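Local structure of polysaccharide deacetylase (Bacillus anthracis, 2J13) at residues A[45-50]-A[170-175]; A[70-75]-A[213-218]; A[80-85]-A[233-238]; A[114-119]-A[129-134]. The protein probably removes acetyl groups from bacterial cell-wall peptidoglycan, as a zinc-containing family 4 carbohydrate esterase. One frame throughout, in Å; residues are numbered along the deposited sequence.

Interaction 1 (A[45-50]-A[170-175]); sequences GGFYLG and GYYNVF
Three backbone hydrogen bonds zip these segments together in parallel register. N173 N donates to G45 O at 2.9 Å, approaching from above the carbonyl plane. F47 N returns a bond to N173 O at 3.0 Å, nearly along the C=O axis. The third, from F175 N to F47 O, is also 3.0 Å and almost straight at 171°. Thus N173 and F47 each donate and accept, as expected of parallel strands 46-47 and 172-174. Weaker CA-H...O contacts fill the gaps, and G46 CA comes within 3.1 Å of N173 O; glycine suits so close an approach. G45 has positive phi, which glycine readily adopts.

F47 and V174 lie on one face of the sheet. F47 takes the crowded rotamer, CG between the backbone N and the carbonyl carbon (chi1 57°), swinging its ring toward the neighbouring strand. F47 CZ touches V174 CG2 at 3.7 Å, while the edge of the F47 ring is turned toward the face of Y172 in an offset edge-to-face pair, planes at 63°. L238, L241 and V242 of helix 238-243 cover this group. N173, directed to the other face, spends its ND2 on L163 O.

The chemistry is divided: three bonds join these strands and Y172 and V174 turn backbone groups to strand 150-151, making 172-174 the middle of a small three-stranded parallel sheet, while apolar side chains bind the C-terminal helix.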
loop_
_atom_site.group_PDB
_atom_site.type_symbol
_atom_site.label_atom_id
_atom_site.label_comp_id
_atom_site.label_asym_id
_atom_site.label_seq_id
_atom_site.Cartn_x
_atom_site.Cartn_y
_atom_site.Cartn_z
ATOM N N GLY A 45 10.241 8.165 -7.792
ATOM C CA GLY A 45 10.296 7.229 -6.688
ATOM C C GLY A 45 9.048 6.381 -6.566
ATOM O O GLY A 45 8.651 5.999 -5.451
ATOM N N GLY A 46 8.398 6.103 -7.693
ATOM C CA GLY A 46 7.115 5.371 -7.661
ATOM C C GLY A 46 7.252 4.025 -8.339
ATOM O O GLY A 46 8.162 3.791 -9.168
ATOM N N PHE A 47 6.394 3.101 -7.939
ATOM C CA PHE A 47 6.284 1.822 -8.652
ATOM C C PHE A 47 4.888 1.275 -8.521
ATOM O O PHE A 47 4.140 1.657 -7.617
ATOM C CB PHE A 47 7.371 0.826 -8.225
ATOM C CG PHE A 47 7.412 0.505 -6.766
ATOM C CD1 PHE A 47 6.599 -0.477 -6.230
ATOM C CD2 PHE A 47 8.319 1.136 -5.926
ATOM C CE1 PHE A 47 6.668 -0.784 -4.882
ATOM C CE2 PHE A 47 8.373 0.827 -4.574
ATOM C CZ PHE A 47 7.554 -0.131 -4.050
ATOM N N TYR A 48 4.521 0.396 -9.452
ATOM C CA TYR A 48 3.229 -0.266 -9.437
ATOM C C TYR A 48 3.340 -1.761 -9.729
ATOM O O TYR A 48 2.342 -2.465 -9.598
ATOM C CB TYR A 48 2.223 0.387 -10.376
ATOM C CG TYR A 48 2.428 0.061 -11.845
ATOM C CD1 TYR A 48 3.446 0.672 -12.556
ATOM C CD2 TYR A 48 1.620 -0.842 -12.493
ATOM C CE1 TYR A 48 3.648 0.408 -13.927
ATOM C CE2 TYR A 48 1.817 -1.127 -13.861
ATOM C CZ TYR A 48 2.821 -0.506 -14.546
ATOM O OH TYR A 48 2.999 -0.788 -15.899
ATOM N N LEU A 49 4.546 -2.214 -10.051
ATOM C CA LEU A 49 4.851 -3.609 -10.380
ATOM C C LEU A 49 6.228 -3.937 -9.852
ATOM O O LEU A 49 7.091 -3.035 -9.705
ATOM C CB LEU A 49 4.931 -3.812 -11.889
ATOM C CG LEU A 49 3.742 -4.023 -12.779
ATOM C CD1 LEU A 49 4.288 -3.999 -14.206
ATOM C CD2 LEU A 49 3.032 -5.324 -12.453
ATOM N N GLY A 50 6.457 -5.213 -9.576
ATOM C CA GLY A 50 7.793 -5.716 -9.288
ATOM C C GLY A 50 8.413 -6.275 -10.566
ATOM O O GLY A 50 7.976 -5.975 -11.660
ATOM N N GLY A 170 11.367 11.094 1.674
ATOM C CA GLY A 170 12.025 9.830 1.912
ATOM C C GLY A 170 11.133 8.618 1.715
ATOM O O GLY A 170 11.481 7.517 2.174
ATOM N N TYR A 171 10.016 8.799 1.016
ATOM C CA TYR A 171 9.071 7.701 0.755
ATOM C C TYR A 171 9.034 7.253 -0.686
ATOM O O TYR A 171 9.200 8.062 -1.593
ATOM C CB TYR A 171 7.659 8.150 1.123
ATOM C CG TYR A 171 7.528 8.638 2.545
ATOM C CD1 TYR A 171 7.456 7.736 3.597
ATOM C CD2 TYR A 171 7.399 9.996 2.810
ATOM C CE1 TYR A 171 7.316 8.178 4.921
ATOM C CE2 TYR A 171 7.250 10.460 4.117
ATOM C CZ TYR A 171 7.197 9.548 5.166
ATOM O OH TYR A 171 7.069 10.007 6.460
ATOM N N TYR A 172 8.794 5.953 -0.877
ATOM C CA TYR A 172 8.307 5.446 -2.170
ATOM C C TYR A 172 6.811 5.719 -2.327
ATOM O O TYR A 172 6.004 5.577 -1.391
ATOM C CB TYR A 172 8.507 3.951 -2.309
ATOM C CG TYR A 172 9.936 3.470 -2.274
ATOM C CD1 TYR A 172 10.708 3.467 -3.421
ATOM C CD2 TYR A 172 10.490 2.986 -1.104
ATOM C CE1 TYR A 172 12.015 2.975 -3.387
ATOM C CE2 TYR A 172 11.790 2.500 -1.057
ATOM C CZ TYR A 172 12.542 2.511 -2.187
ATOM O OH TYR A 172 13.831 2.026 -2.124
ATOM N N ASN A 173 6.431 6.001 -3.562
ATOM C CA ASN A 173 5.051 6.142 -3.947
ATOM C C ASN A 173 4.623 4.768 -4.510
ATOM O O ASN A 173 5.061 4.384 -5.603
ATOM C CB ASN A 173 4.960 7.153 -5.077
ATOM C CG ASN A 173 5.244 8.601 -4.622
ATOM O OD1 ASN A 173 4.399 9.219 -3.971
ATOM N ND2 ASN A 173 6.425 9.143 -4.991
ATOM N N VAL A 174 3.737 4.090 -3.803
ATOM C CA VAL A 174 3.396 2.701 -4.120
ATOM C C VAL A 174 1.965 2.630 -4.614
ATOM O O VAL A 174 1.017 2.856 -3.854
ATOM C CB VAL A 174 3.570 1.781 -2.917
ATOM C CG1 VAL A 174 3.291 0.340 -3.346
ATOM C CG2 VAL A 174 4.964 1.910 -2.310
ATOM N N PHE A 175 1.809 2.323 -5.909
ATOM C CA PHE A 175 0.498 2.161 -6.511
ATOM C C PHE A 175 0.165 0.680 -6.583
ATOM O O PHE A 175 0.552 -0.033 -5.681
ATOM C CB PHE A 175 0.465 2.907 -7.845
ATOM C CG PHE A 175 0.541 4.387 -7.667
ATOM C CD1 PHE A 175 -0.589 5.114 -7.379
ATOM C CD2 PHE A 175 1.736 5.025 -7.732
ATOM C CE1 PHE A 175 -0.516 6.489 -7.186
ATOM C CE2 PHE A 175 1.811 6.410 -7.557
ATOM C CZ PHE A 175 0.685 7.112 -7.281
#

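Interaction 2 (A[70-75]-A[213-218]); sequences TGKILD and ISKDNA
The flat group here is the carboxamide of N217, and it works within its own segment. Its OD1 takes the backbone N of I213 at 2.7 Å, the donor standing above the carboxamide plane, 27° out of it. From S214 N a weak second bond of 3.3 Å reaches the same N217 OD1. One good and one weak bond thus converge on this oxygen and probably restrain the carboxamide. The backbone of N217 joins in, N217 N bonding to S214 O at 3.2 Å across a type I turn. Asparagine fits this place because its short side chain can reach back to the amides just before and at the start of the turn.

Against helix 70-80 the contact is small and made by packing. A218 points toward the other helix: its CB meets K72 CB at 4.0 Å, and so small a residue lets the two backbones come close. I73 supplies the other apolar surface; with both side-chain torsions near -70°, its CD1 folds back to within 4.1 Å of A218 CA. Further out, the lysines cross obliquely, K72 NZ lying 3.9 Å from the aliphatic CD of K215. K72 NZ and K215 NZ are 4.8 Å apart, a like-charge approach that solvent probably screens, since both residues are exposed.

At the surface, then, the start of helix 217-230 leans on helix 70-80. The inner side of helix 70-80 faces the sheet, where I73 rests on F61 of strand 56-63. On its far flank T70 and L74 pack on L99 of helix 97-105, and D75 forms a salt bridge with R102 there.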
loop_
_atom_site.group_PDB
_atom_site.type_symbol
_atom_site.label_atom_id
_atom_site.label_comp_id
_atom_site.label_asym_id
_atom_site.label_seq_id
_atom_site.Cartn_x
_atom_site.Cartn_y
_atom_site.Cartn_z
ATOM N N THR A 70 -10.789 -7.285 9.240
ATOM C CA THR A 70 -9.341 -7.267 9.149
ATOM C C THR A 70 -8.701 -8.354 10.022
ATOM O O THR A 70 -7.690 -8.899 9.652
ATOM C CB THR A 70 -8.789 -5.883 9.440
ATOM O OG1 THR A 70 -9.411 -4.952 8.516
ATOM C CG2 THR A 70 -7.268 -5.863 9.297
ATOM N N GLY A 71 -9.280 -8.661 11.179
ATOM C CA GLY A 71 -8.729 -9.719 12.031
ATOM C C GLY A 71 -8.796 -11.074 11.345
ATOM O O GLY A 71 -7.889 -11.894 11.488
ATOM N N LYS A 72 -9.863 -11.304 10.597
ATOM C CA LYS A 72 -10.029 -12.550 9.823
ATOM C C LYS A 72 -9.036 -12.625 8.660
ATOM O O LYS A 72 -8.495 -13.693 8.392
ATOM C CB LYS A 72 -11.475 -12.689 9.333
ATOM C CG LYS A 72 -12.470 -13.022 10.452
ATOM C CD LYS A 72 -13.900 -12.687 10.038
ATOM C CE LYS A 72 -14.940 -13.657 10.614
ATOM N NZ LYS A 72 -16.289 -13.508 9.979
ATOM N N ILE A 73 -8.782 -11.494 7.981
ATOM C CA ILE A 73 -7.710 -11.407 6.973
ATOM C C ILE A 73 -6.374 -11.760 7.606
ATOM O O ILE A 73 -5.592 -12.550 7.062
ATOM C CB ILE A 73 -7.634 -9.961 6.337
ATOM C CG1 ILE A 73 -8.839 -9.713 5.457
ATOM C CG2 ILE A 73 -6.364 -9.760 5.555
ATOM C CD1 ILE A 73 -8.916 -10.530 4.245
ATOM N N LEU A 74 -6.087 -11.163 8.754
ATOM C CA LEU A 74 -4.814 -11.388 9.406
ATOM C C LEU A 74 -4.688 -12.868 9.795
ATOM O O LEU A 74 -3.626 -13.434 9.682
ATOM C CB LEU A 74 -4.664 -10.493 10.636
ATOM C CG LEU A 74 -4.315 -9.020 10.280
ATOM C CD1 LEU A 74 -4.575 -8.099 11.448
ATOM C CD2 LEU A 74 -2.862 -8.939 9.822
ATOM N N ASP A 75 -5.790 -13.466 10.218
ATOM C CA ASP A 75 -5.762 -14.913 10.569
ATOM C C ASP A 75 -5.354 -15.764 9.340
ATOM O O ASP A 75 -4.562 -16.708 9.449
ATOM C CB ASP A 75 -7.124 -15.365 11.081
ATOM C CG ASP A 75 -7.479 -14.810 12.459
ATOM O OD1 ASP A 75 -6.587 -14.368 13.205
ATOM O OD2 ASP A 75 -8.687 -14.853 12.810
ATOM N N ILE A 213 -13.835 -6.309 3.299
ATOM C CA ILE A 213 -15.091 -5.557 3.374
ATOM C C ILE A 213 -16.245 -6.432 3.833
ATOM O O ILE A 213 -17.152 -5.955 4.524
ATOM C CB ILE A 213 -15.415 -4.887 2.026
ATOM C CG1 ILE A 213 -14.535 -3.647 1.852
ATOM C CG2 ILE A 213 -16.931 -4.529 1.936
ATOM C CD1 ILE A 213 -14.344 -3.199 0.411
ATOM N N SER A 214 -16.226 -7.708 3.478
ATOM C CA SER A 214 -17.331 -8.581 3.852
ATOM C C SER A 214 -16.885 -9.876 4.470
ATOM O O SER A 214 -15.710 -10.212 4.454
ATOM C CB SER A 214 -18.199 -8.878 2.638
ATOM O OG SER A 214 -17.489 -9.635 1.683
ATOM N N LYS A 215 -17.866 -10.604 5.000
ATOM C CA LYS A 215 -17.636 -11.872 5.685
ATOM C C LYS A 215 -16.964 -12.913 4.794
ATOM O O LYS A 215 -16.224 -13.736 5.302
ATOM C CB LYS A 215 -18.961 -12.407 6.297
ATOM C CG LYS A 215 -19.284 -13.892 6.071
ATOM C CD LYS A 215 -18.592 -14.826 7.085
ATOM C CE LYS A 215 -18.895 -16.307 6.801
ATOM N NZ LYS A 215 -18.678 -17.165 8.017
ATOM N N ASP A 216 -17.193 -12.850 3.478
ATOM C CA ASP A 216 -16.639 -13.833 2.524
ATOM C C ASP A 216 -15.235 -13.501 1.995
ATOM O O ASP A 216 -14.619 -14.317 1.315
ATOM C CB ASP A 216 -17.548 -13.962 1.303
ATOM C CG ASP A 216 -18.807 -14.781 1.572
ATOM O OD1 ASP A 216 -18.875 -15.514 2.589
ATOM O OD2 ASP A 216 -19.736 -14.703 0.736
ATOM N N ASN A 217 -14.747 -12.293 2.244
ATOM C CA ASN A 217 -13.441 -11.887 1.718
ATOM C C ASN A 217 -12.292 -12.713 2.246
ATOM O O ASN A 217 -11.334 -12.952 1.530
ATOM C CB ASN A 217 -13.152 -10.409 2.055
ATOM C CG ASN A 217 -13.917 -9.435 1.174
ATOM O OD1 ASN A 217 -13.801 -8.231 1.356
ATOM N ND2 ASN A 217 -14.700 -9.946 0.209
ATOM N N ALA A 218 -12.370 -13.099 3.508
ATOM C CA ALA A 218 -11.315 -13.904 4.132
ATOM C C ALA A 218 -11.190 -15.263 3.427
ATOM O O ALA A 218 -10.070 -15.742 3.181
ATOM C CB ALA A 218 -11.587 -14.068 5.629
#

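Interaction 3 (A[80-85]-A[233-238]); sequences KKVPAT and YHFKSL. With ZN (zinc ion), chain D.
Water carries the polar part of this contact. One molecule is hydrogen-bonded to P83 O at 2.7 Å and to K236 O at 2.8 Å, bridging two carbonyls. A second is shared by T85 OG1 at 2.6 Å and L238 N, from which it accepts at 2.9 Å; it serves an amide in the first turn of helix 238-243, N-capped by S237.

Packing fills the rest. V82 CG1, anti to its backbone N, presses on F235 CB at 3.9 Å, a β-branched side chain against the root of an aromatic one. The ring of P83 lies on the backbone of F235 and K236, P83 CD, in place of an N-H, packing 3.6 Å from F235 O. L238 crosses T85 at about a right angle, L238 CD1 meeting T85 OG1 at 3.4 Å, a methyl against a hydroxyl.

The metal lies on the other side of strand 234-236. H234 ND1 binds zinc at 2.2 Å, with D56 and two waters as further ligands, while K236 NZ makes a salt bridge to D56.

Both segments flank strand 56-63 of the NodB domain's parallel sheet but diverge, and water supplies the polar link that direct backbone pairing does not.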
loop_
_atom_site.group_PDB
_atom_site.type_symbol
_atom_site.label_atom_id
_atom_site.label_comp_id
_atom_site.label_asym_id
_atom_site.label_seq_id
_atom_site.Cartn_x
_atom_site.Cartn_y
_atom_site.Cartn_z
ATOM N N LYS A 80 -1.373 -19.032 6.296
ATOM C CA LYS A 80 -0.761 -19.276 5.022
ATOM C C LYS A 80 0.669 -18.780 4.925
ATOM O O LYS A 80 1.311 -18.986 3.902
ATOM C CB LYS A 80 -1.590 -18.612 3.912
ATOM C CG LYS A 80 -3.026 -19.066 3.836
ATOM C CD LYS A 80 -3.149 -20.502 3.440
ATOM C CE LYS A 80 -4.597 -20.868 3.276
ATOM N NZ LYS A 80 -4.710 -22.267 2.792
ATOM N N LYS A 81 1.143 -18.082 5.952
ATOM C CA LYS A 81 2.455 -17.441 5.952
ATOM C C LYS A 81 2.687 -16.560 4.731
ATOM O O LYS A 81 3.633 -16.720 3.967
ATOM C CB LYS A 81 3.559 -18.483 6.139
ATOM C CG LYS A 81 3.415 -19.198 7.459
ATOM C CD LYS A 81 3.591 -18.227 8.622
ATOM C CE LYS A 81 3.289 -18.841 9.977
ATOM N NZ LYS A 81 2.769 -17.774 10.899
ATOM N N VAL A 82 1.781 -15.611 4.558
ATOM C CA VAL A 82 1.840 -14.680 3.441
ATOM C C VAL A 82 2.018 -13.279 4.029
ATOM O O VAL A 82 1.208 -12.882 4.882
ATOM C CB VAL A 82 0.501 -14.742 2.627
ATOM C CG1 VAL A 82 0.379 -13.573 1.686
ATOM C CG2 VAL A 82 0.431 -16.062 1.853
ATOM N N PRO A 83 3.064 -12.557 3.596
ATOM C CA PRO A 83 3.285 -11.182 4.024
ATOM C C PRO A 83 2.434 -10.189 3.237
ATOM O O PRO A 83 2.152 -10.405 2.072
ATOM C CB PRO A 83 4.760 -10.967 3.695
ATOM C CG PRO A 83 5.011 -11.779 2.507
ATOM C CD PRO A 83 4.118 -13.003 2.672
ATOM N N ALA A 84 2.046 -9.105 3.895
ATOM C CA ALA A 84 1.317 -8.029 3.229
ATOM C C ALA A 84 1.754 -6.686 3.783
ATOM O O ALA A 84 2.351 -6.605 4.866
ATOM C CB ALA A 84 -0.169 -8.211 3.440
ATOM N N THR A 85 1.493 -5.628 3.017
ATOM C CA THR A 85 1.588 -4.262 3.512
ATOM C C THR A 85 0.155 -3.729 3.679
ATOM O O THR A 85 -0.663 -3.852 2.758
ATOM C CB THR A 85 2.417 -3.305 2.612
ATOM O OG1 THR A 85 3.795 -3.698 2.620
ATOM C CG2 THR A 85 2.310 -1.839 3.096
ATOM N N TYR A 233 3.430 -19.124 -8.186
ATOM C CA TYR A 233 3.668 -17.781 -7.632
ATOM C C TYR A 233 4.170 -17.815 -6.205
ATOM O O TYR A 233 3.831 -18.700 -5.414
ATOM C CB TYR A 233 2.410 -16.917 -7.723
ATOM C CG TYR A 233 2.086 -16.509 -9.126
ATOM C CD1 TYR A 233 2.606 -15.330 -9.662
ATOM C CD2 TYR A 233 1.276 -17.278 -9.924
ATOM C CE1 TYR A 233 2.325 -14.944 -10.947
ATOM C CE2 TYR A 233 0.974 -16.893 -11.222
ATOM C CZ TYR A 233 1.524 -15.719 -11.729
ATOM O OH TYR A 233 1.246 -15.299 -12.993
ATOM N N HIS A 234 4.966 -16.807 -5.868
ATOM C CA HIS A 234 5.494 -16.629 -4.520
ATOM C C HIS A 234 5.044 -15.275 -4.016
ATOM O O HIS A 234 5.217 -14.295 -4.714
ATOM C CB HIS A 234 7.019 -16.632 -4.558
ATOM C CG HIS A 234 7.595 -17.791 -5.319
ATOM N ND1 HIS A 234 8.619 -17.654 -6.234
ATOM C CD2 HIS A 234 7.234 -19.094 -5.348
ATOM C CE1 HIS A 234 8.881 -18.831 -6.776
ATOM N NE2 HIS A 234 8.056 -19.723 -6.256
ATOM N N PHE A 235 4.507 -15.245 -2.810
ATOM C CA PHE A 235 4.062 -13.999 -2.176
ATOM C C PHE A 235 5.182 -13.396 -1.356
ATOM O O PHE A 235 5.681 -14.027 -0.400
ATOM C CB PHE A 235 2.869 -14.273 -1.274
ATOM C CG PHE A 235 1.612 -14.574 -2.009
ATOM C CD1 PHE A 235 1.282 -15.879 -2.375
ATOM C CD2 PHE A 235 0.733 -13.560 -2.305
ATOM C CE1 PHE A 235 0.112 -16.156 -3.025
ATOM C CE2 PHE A 235 -0.471 -13.826 -2.980
ATOM C CZ PHE A 235 -0.773 -15.134 -3.341
ATOM N N LYS A 236 5.540 -12.165 -1.697
ATOM C CA LYS A 236 6.683 -11.482 -1.143
ATOM C C LYS A 236 6.283 -10.123 -0.549
ATOM O O LYS A 236 5.142 -9.673 -0.707
ATOM C CB LYS A 236 7.733 -11.299 -2.241
ATOM C CG LYS A 236 8.182 -12.591 -2.942
ATOM C CD LYS A 236 9.103 -13.384 -2.049
ATOM C CE LYS A 236 10.236 -14.006 -2.805
ATOM N NZ LYS A 236 11.171 -12.974 -3.343
ATOM N N SER A 237 7.224 -9.493 0.141
ATOM C CA SER A 237 6.997 -8.178 0.757
ATOM C C SER A 237 7.501 -7.051 -0.117
ATOM O O SER A 237 8.283 -7.263 -1.037
ATOM C CB SER A 237 7.727 -8.084 2.086
ATOM O OG SER A 237 9.097 -7.819 1.842
ATOM N N LEU A 238 7.078 -5.829 0.193
ATOM C CA LEU A 238 7.546 -4.656 -0.552
ATOM C C LEU A 238 9.050 -4.423 -0.335
ATOM O O LEU A 238 9.708 -3.925 -1.218
ATOM C CB LEU A 238 6.749 -3.412 -0.205
ATOM C CG LEU A 238 5.283 -3.450 -0.639
ATOM C CD1 LEU A 238 4.625 -2.120 -0.309
ATOM C CD2 LEU A 238 5.140 -3.738 -2.150
HETATM ZN ZN ZN D . 10.122 -16.018 -6.096
HETATM O O HOH W 1 2.590 -10.726 -0.587
HETATM O O HOH W 2 4.717 -6.055 1.898
HETATM O O HOH W 3 11.890 -17.124 -4.887
HETATM O O HOH W 4 11.150 -16.127 -8.119
#

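Interaction 4 (A[114-119]-A[129-134]); sequences SWSHPD and REELTS. With ZN (zinc ion), chain B.
This is a helix-to-loop contact in which the carboxylate of E131, on helix 125-143, is bonded to S116 in the zinc-binding loop after strand 109-112. E131 OE1 accepts from S116 N at 2.8 Å in an almost straight bond (176°), using its syn lone pair. E131 OE2 takes the hydroxyl of the same residue, S116 OG, at 2.6 Å, from 28° above the carboxylate plane. Serine suits the site because its backbone and side chain address both oxygens at once. A bend at chi2 (-78°) curls the glutamate back toward the loop, where P118 CD meets E131 OE1 tip to tip at 3.3 Å. E131 is buried, and K127 forms a salt bridge with OE2, so the carboxylate is probably kept ionised.

The helix backbone adds a weak bond, W115 N to E131 O at 3.0 Å. Beside it W115 CB packs on S134 OG at 3.3 Å. S134 OG donates to E130 O at 2.7 Å in the carbonyl plane, so the hydroxyl has its partner in the helix while the indole packs beside it.

Next to S116 comes H117, whose NE2 binds zinc at 2.1 Å. With H113 it gives the spacing His-Ser-x-x-His, consistent with the metal motif of NodB-type deacetylases. E131 fixes the residue before H117 and so may steady the loop that carries this ligand.

N112 at the end of strand 109-112 bonds S114 N and L132 O, tying strand, loop and helix together. R155 forms a salt bridge with D119 and a hydrogen bond with H117 O, while W115 extends over V135 and E138 of helix 125-143.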
loop_
_atom_site.group_PDB
_atom_site.type_symbol
_atom_site.label_atom_id
_atom_site.label_comp_id
_atom_site.label_asym_id
_atom_site.label_seq_id
_atom_site.Cartn_x
_atom_site.Cartn_y
_atom_site.Cartn_z
ATOM N N SER A 114 -1.767 8.411 4.781
ATOM C CA SER A 114 -2.062 9.799 5.238
ATOM C C SER A 114 -2.966 9.928 6.449
ATOM O O SER A 114 -3.750 9.042 6.759
ATOM C CB SER A 114 -2.669 10.638 4.098
ATOM O OG SER A 114 -4.065 10.519 4.091
ATOM N N TRP A 115 -2.847 11.048 7.158
ATOM C CA TRP A 115 -3.608 11.227 8.386
ATOM C C TRP A 115 -5.111 11.265 8.177
ATOM O O TRP A 115 -5.845 10.512 8.808
ATOM C CB TRP A 115 -3.139 12.472 9.145
ATOM C CG TRP A 115 -3.744 12.471 10.511
ATOM C CD1 TRP A 115 -4.908 13.075 10.900
ATOM C CD2 TRP A 115 -3.282 11.721 11.638
ATOM N NE1 TRP A 115 -5.177 12.765 12.225
ATOM C CE2 TRP A 115 -4.201 11.926 12.685
ATOM C CE3 TRP A 115 -2.170 10.892 11.857
ATOM C CZ2 TRP A 115 -4.038 11.339 13.950
ATOM C CZ3 TRP A 115 -2.017 10.301 13.108
ATOM C CH2 TRP A 115 -2.944 10.535 14.129
ATOM N N SER A 116 -5.572 12.156 7.307
ATOM C CA SER A 116 -7.001 12.402 7.114
ATOM C C SER A 116 -7.545 12.015 5.721
ATOM O O SER A 116 -8.735 12.283 5.406
ATOM C CB SER A 116 -7.325 13.863 7.435
ATOM O OG SER A 116 -6.705 14.701 6.510
ATOM N N HIS A 117 -6.707 11.372 4.903
ATOM C CA HIS A 117 -7.125 10.862 3.598
ATOM C C HIS A 117 -7.670 11.934 2.650
ATOM O O HIS A 117 -8.634 11.690 1.925
ATOM C CB HIS A 117 -8.183 9.758 3.823
ATOM C CG HIS A 117 -8.330 8.764 2.703
ATOM N ND1 HIS A 117 -9.403 8.779 1.833
ATOM C CD2 HIS A 117 -7.605 7.669 2.379
ATOM C CE1 HIS A 117 -9.299 7.761 0.987
ATOM N NE2 HIS A 117 -8.224 7.057 1.311
ATOM N N PRO A 118 -6.992 13.090 2.555
ATOM C CA PRO A 118 -7.330 14.059 1.506
ATOM C C PRO A 118 -6.718 13.665 0.199
ATOM O O PRO A 118 -5.738 12.918 0.148
ATOM C CB PRO A 118 -6.642 15.318 1.996
ATOM C CG PRO A 118 -5.366 14.787 2.590
ATOM C CD PRO A 118 -5.847 13.563 3.346
ATOM N N ASP A 119 -7.273 14.182 -0.880
ATOM C CA ASP A 119 -6.566 14.142 -2.156
ATOM C C ASP A 119 -5.312 15.009 -2.049
ATOM O O ASP A 119 -5.397 16.226 -1.720
ATOM C CB ASP A 119 -7.494 14.631 -3.287
ATOM C CG ASP A 119 -8.439 13.520 -3.824
ATOM O OD1 ASP A 119 -8.367 12.332 -3.373
ATOM O OD2 ASP A 119 -9.265 13.850 -4.742
ATOM N N ARG A 129 3.023 17.631 4.080
ATOM C CA ARG A 129 4.116 17.151 4.927
ATOM C C ARG A 129 3.542 16.708 6.257
ATOM O O ARG A 129 3.942 15.654 6.769
ATOM C CB ARG A 129 5.187 18.253 5.132
ATOM C CG ARG A 129 6.050 18.428 3.900
ATOM C CD ARG A 129 7.348 19.159 4.131
ATOM N NE ARG A 129 7.833 19.692 2.852
ATOM C CZ ARG A 129 7.520 20.896 2.374
ATOM N NH1 ARG A 129 6.721 21.710 3.051
ATOM N NH2 ARG A 129 8.002 21.272 1.197
ATOM N N GLU A 130 2.578 17.440 6.789
ATOM C CA GLU A 130 1.958 17.052 8.102
ATOM C C GLU A 130 1.153 15.773 7.951
ATOM O O GLU A 130 1.205 14.889 8.812
ATOM C CB GLU A 130 1.057 18.156 8.624
ATOM C CG GLU A 130 1.874 19.362 8.990
ATOM C CD GLU A 130 1.097 20.641 9.258
ATOM O OE1 GLU A 130 -0.115 20.726 8.952
ATOM O OE2 GLU A 130 1.735 21.578 9.804
ATOM N N GLU A 131 0.432 15.661 6.834
ATOM C CA GLU A 131 -0.393 14.475 6.567
ATOM C C GLU A 131 0.442 13.197 6.526
ATOM O O GLU A 131 -0.046 12.151 7.005
ATOM C CB GLU A 131 -1.154 14.643 5.238
ATOM C CG GLU A 131 -2.350 15.605 5.331
ATOM C CD GLU A 131 -3.546 14.973 5.978
ATOM O OE1 GLU A 131 -3.727 13.744 5.828
ATOM O OE2 GLU A 131 -4.320 15.677 6.643
ATOM N N LEU A 132 1.662 13.262 5.973
ATOM C CA LEU A 132 2.567 12.089 5.919
ATOM C C LEU A 132 3.320 11.903 7.233
ATOM O O LEU A 132 3.351 10.811 7.784
ATOM C CB LEU A 132 3.563 12.212 4.779
ATOM C CG LEU A 132 2.906 12.182 3.395
ATOM C CD1 LEU A 132 3.994 12.441 2.381
ATOM C CD2 LEU A 132 2.172 10.875 3.140
ATOM N N THR A 133 3.911 12.978 7.745
ATOM C CA THR A 133 4.763 12.873 8.930
ATOM C C THR A 133 3.975 12.425 10.145
ATOM O O THR A 133 4.496 11.620 10.949
ATOM C CB THR A 133 5.470 14.208 9.225
ATOM O OG1 THR A 133 6.255 14.588 8.073
ATOM C CG2 THR A 133 6.387 14.047 10.447
ATOM N N SER A 134 2.753 12.893 10.304
ATOM C CA SER A 134 1.934 12.501 11.447
ATOM C C SER A 134 1.678 10.992 11.500
ATOM O O SER A 134 1.770 10.377 12.573
ATOM C CB SER A 134 0.634 13.284 11.516
ATOM O OG SER A 134 -0.157 13.103 10.392
HETATM ZN ZN ZN B . -7.749 5.148 0.669
#

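In the fold
Of the four contacts, interaction 1 starts first: strand 46-47 pairs with 172-174, closing a loop of 119 residues. Helix 70-80 and strand 84-88 follow inside that loop, but their partners come after it: interactions 2 and 3 therefore cross interaction 1 and each other. Interaction 4, with only nine residues between its segments, nests inside all three. Interactions 2 and 3 tie successive helix and strand units of the early chain to those at its end. Interaction 1 meets interaction 3 where V174 touches L238, and interaction 4 where Y171 approaches L132; interactions 3 and 4 lie on opposite sides of the chain's centre.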